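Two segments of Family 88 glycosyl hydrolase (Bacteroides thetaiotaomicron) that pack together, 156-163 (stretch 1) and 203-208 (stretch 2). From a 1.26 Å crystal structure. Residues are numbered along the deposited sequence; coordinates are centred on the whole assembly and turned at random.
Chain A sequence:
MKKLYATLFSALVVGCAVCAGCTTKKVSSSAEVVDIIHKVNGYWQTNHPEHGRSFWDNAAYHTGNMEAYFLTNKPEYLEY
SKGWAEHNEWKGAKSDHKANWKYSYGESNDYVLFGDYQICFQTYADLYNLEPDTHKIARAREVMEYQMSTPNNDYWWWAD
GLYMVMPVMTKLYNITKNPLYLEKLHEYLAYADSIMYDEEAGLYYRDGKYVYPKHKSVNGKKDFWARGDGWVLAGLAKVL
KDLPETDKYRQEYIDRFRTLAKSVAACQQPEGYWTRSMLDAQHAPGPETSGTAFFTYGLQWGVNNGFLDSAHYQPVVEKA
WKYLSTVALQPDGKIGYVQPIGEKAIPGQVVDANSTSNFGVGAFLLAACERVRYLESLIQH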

# COMPACT_ATOMS: atom_id res chain seq x y z
N TRP A 156 0.62 -6.87 13.97
CA TRP A 156 -0.14 -6.16 12.92
C TRP A 156 -1.52 -5.82 13.48
O TRP A 156 -2.53 -6.50 13.24
N TRP A 157 -1.54 -4.74 14.27
CA TRP A 157 -2.70 -4.32 15.04
C TRP A 157 -3.48 -3.16 14.43
O TRP A 157 -4.44 -2.68 15.02
N TRP A 158 -3.06 -2.73 13.24
CA TRP A 158 -3.78 -1.69 12.51
C TRP A 158 -3.72 -2.07 11.04
O TRP A 158 -2.78 -2.73 10.58
N ALA A 159 -4.74 -1.67 10.30
CA ALA A 159 -4.91 -2.16 8.93
C ALA A 159 -3.73 -1.84 8.02
O ALA A 159 -3.31 -2.68 7.24
N ASP A 160 -3.23 -0.63 8.13
CA ASP A 160 -2.18 -0.17 7.24
C ASP A 160 -0.96 -1.06 7.34
O ASP A 160 -0.20 -1.21 6.36
N GLY A 161 -0.72 -1.60 8.53
CA GLY A 161 0.43 -2.45 8.76
C GLY A 161 0.52 -3.63 7.82
O GLY A 161 1.60 -4.17 7.59
N LEU A 162 -0.63 -4.10 7.30
CA LEU A 162 -0.64 -5.17 6.36
C LEU A 162 0.11 -4.81 5.08
O LEU A 162 0.90 -5.61 4.57
N TYR A 163 -0.11 -3.61 4.54
CA TYR A 163 0.73 -3.20 3.40
C TYR A 163 2.18 -3.04 3.79
O TYR A 163 3.09 -3.35 3.04
N LEU A 203 -15.06 -5.97 4.75
CA LEU A 203 -14.08 -4.88 4.78
C LEU A 203 -13.37 -4.91 6.12
O LEU A 203 -13.84 -5.52 7.08
N TYR A 204 -12.21 -4.25 6.16
CA TYR A 204 -11.42 -4.11 7.36
C TYR A 204 -11.66 -2.77 8.04
O TYR A 204 -11.54 -1.71 7.43
N TYR A 205 -11.88 -2.84 9.34
CA TYR A 205 -11.79 -1.65 10.17
C TYR A 205 -10.33 -1.19 10.24
O TYR A 205 -9.41 -1.99 10.16
N ARG A 206 -10.16 0.09 10.50
CA ARG A 206 -8.80 0.60 10.53
C ARG A 206 -7.96 0.05 11.70
O ARG A 206 -6.73 -0.02 11.59
N ASP A 207 -8.66 -0.29 12.78
CA ASP A 207 -8.10 -0.93 13.97
C ASP A 207 -9.30 -1.39 14.81
O ASP A 207 -10.47 -1.09 14.47
N GLY A 208 -9.01 -2.07 15.89
CA GLY A 208 -10.05 -2.65 16.73
C GLY A 208 -10.96 -1.67 17.46
O GLY A 208 -12.04 -2.08 17.89

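Packing of segment 156-163 against segment 203-208, a small contact that buries 236 Å² in all and centres on Ala 159, Arg 206 and Tyr 204. Ala 159 has the largest area covered by the other segment, 50 Å². Its CA-to-CB bond points toward the second segment, and the backbones run close here: CB of Ala 159 lies 3.7 Å from O of Tyr 205, while N of Ala 159 donates a nearly straight hydrogen bond to O of Arg 206 (N to O 2.9 Å, 171° at the hydrogen). This is the one direct hydrogen bond between the segments.

Arg 206 contributes 39 Å², and what it offers to the contact is chiefly its carbonyl. Its side chain leaves sideways with chi1 p, chi2 t and chi3 m, and its end leads away from the first segment. The carbonyl O of Arg 206 also meets CA of Trp 158 at 3.5 Å in a CA-H...O contact, bent to 123° at the hydrogen, and accepts a hydrogen bond from water 2 (water O to Arg 206 O 2.9 Å). The same water donates to OD1 of Asp 160 (water O to OD1 2.7 Å), so the m rotamer of Asp 160, whose end comes nearer the second segment, is joined to it through solvent.

Tyr 204 (35 Å²) and Leu 162 (26 Å²) form the apolar part. Both point toward the opposing segment, both with chi1 m, and Leu 162 has chi2 t. CD1 of Leu 162 approaches CE2 of Tyr 204 at 4.4 Å, lying oblique to the ring, a loose van der Waals contact. The hydroxyl of Tyr 204 is hydrogen-bonded elsewhere in the structure.

Beyond Arg 206, Asp 207 adds 32 Å². Its side chain, chi1 p, is directed sideways; its CB lies 3.8 Å from O of Trp 157 and 4.4 Å from CB of Trp 158, so its contact here is made by the methylene rather than the carboxylate. Trp 158, also chi1 p, starts sideways and carries its indole away from the second segment. The indole of Trp 157, chi1 p as well, comes nearer, but at its closest its CE3 is still 5.2 Å from CB of Asp 207, leaving its backbone to make the link: water 1 donates to O of Trp 157 (water O to Trp 157 O 2.7 Å) and accepts from N of Gly 208 (N to water O 2.8 Å). Trp 156 and Tyr 163 are out of reach.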

# COMPACT_ATOMS: atom_id res chain seq x y z
CB TRP A 156 -0.22 -6.96 11.63
CG TRP A 156 1.12 -7.26 11.03
CD1 TRP A 156 2.33 -6.70 11.39
CD2 TRP A 156 1.42 -8.24 10.02
NE1 TRP A 156 3.34 -7.29 10.67
CE2 TRP A 156 2.81 -8.23 9.81
CE3 TRP A 156 0.64 -9.15 9.26
CZ2 TRP A 156 3.43 -9.08 8.90
CZ3 TRP A 156 1.24 -9.96 8.39
CH2 TRP A 156 2.62 -9.93 8.20
CB TRP A 157 -2.29 -4.00 16.51
CG TRP A 157 -1.16 -3.03 16.58
CD1 TRP A 157 0.17 -3.33 16.70
CD2 TRP A 157 -1.23 -1.60 16.54
NE1 TRP A 157 0.91 -2.20 16.67
CE2 TRP A 157 0.09 -1.11 16.61
CE3 TRP A 157 -2.28 -0.67 16.48
CZ2 TRP A 157 0.38 0.23 16.58
CZ3 TRP A 157 -1.98 0.64 16.48
CH2 TRP A 157 -0.66 1.09 16.51
CB TRP A 158 -3.17 -0.30 12.79
CG TRP A 158 -1.85 0.01 12.11
CD1 TRP A 158 -1.67 0.98 11.18
CD2 TRP A 158 -0.57 -0.62 12.28
NE1 TRP A 158 -0.38 0.99 10.75
CE2 TRP A 158 0.33 0.03 11.41
CE3 TRP A 158 -0.06 -1.64 13.11
CZ2 TRP A 158 1.63 -0.36 11.25
CZ3 TRP A 158 1.26 -2.01 12.97
CH2 TRP A 158 2.09 -1.38 12.03
CB ALA A 159 -6.23 -1.66 8.32
CB ASP A 160 -1.70 1.28 7.50
CG ASP A 160 -2.77 2.28 7.91
OD1 ASP A 160 -3.90 1.95 8.24
OD2 ASP A 160 -2.44 3.48 7.86
CB LEU A 162 -2.06 -5.64 6.13
CG LEU A 162 -2.75 -6.21 7.38
CD1 LEU A 162 -4.11 -6.74 7.00
CD2 LEU A 162 -1.95 -7.27 8.09
CB TYR A 163 0.25 -1.87 2.81
CG TYR A 163 1.00 -1.42 1.56
CD1 TYR A 163 0.62 -1.85 0.33
CD2 TYR A 163 2.10 -0.60 1.64
CE1 TYR A 163 1.27 -1.45 -0.80
CE2 TYR A 163 2.80 -0.20 0.51
CZ TYR A 163 2.39 -0.61 -0.70
OH TYR A 163 3.03 -0.27 -1.86
CB LEU A 203 -14.82 -3.54 4.60
CG LEU A 203 -15.46 -3.27 3.24
CD1 LEU A 203 -16.23 -1.98 3.27
CD2 LEU A 203 -14.47 -3.25 2.10
CB TYR A 204 -9.92 -4.18 7.03
CG TYR A 204 -9.42 -5.57 6.72
CD1 TYR A 204 -9.59 -6.11 5.44
CD2 TYR A 204 -8.83 -6.37 7.66
CE1 TYR A 204 -9.18 -7.37 5.12
CE2 TYR A 204 -8.39 -7.66 7.33
CZ TYR A 204 -8.61 -8.14 6.08
OH TYR A 204 -8.20 -9.40 5.74
CB TYR A 205 -12.33 -1.95 11.57
CG TYR A 205 -13.83 -2.25 11.58
CD1 TYR A 205 -14.77 -1.24 11.34
CD2 TYR A 205 -14.31 -3.52 11.80
CE1 TYR A 205 -16.13 -1.51 11.35
CE2 TYR A 205 -15.66 -3.82 11.77
CZ TYR A 205 -16.57 -2.81 11.57
OH TYR A 205 -17.92 -3.09 11.53
CB ARG A 206 -8.78 2.11 10.48
CG ARG A 206 -9.24 2.77 11.72
CD ARG A 206 -9.67 4.19 11.44
NE ARG A 206 -8.59 5.09 11.16
CZ ARG A 206 -8.73 6.39 10.81
NH1 ARG A 206 -9.92 7.04 10.65
NH2 ARG A 206 -7.63 7.09 10.58
CB ASP A 207 -7.10 -0.04 14.76
CG ASP A 207 -7.67 1.23 15.26
OD1 ASP A 207 -8.66 1.20 16.00
OD2 ASP A 207 -7.09 2.30 14.97
O HOH W 1 -6.55 -3.13 16.63
O HOH W 2 -5.14 2.20 10.61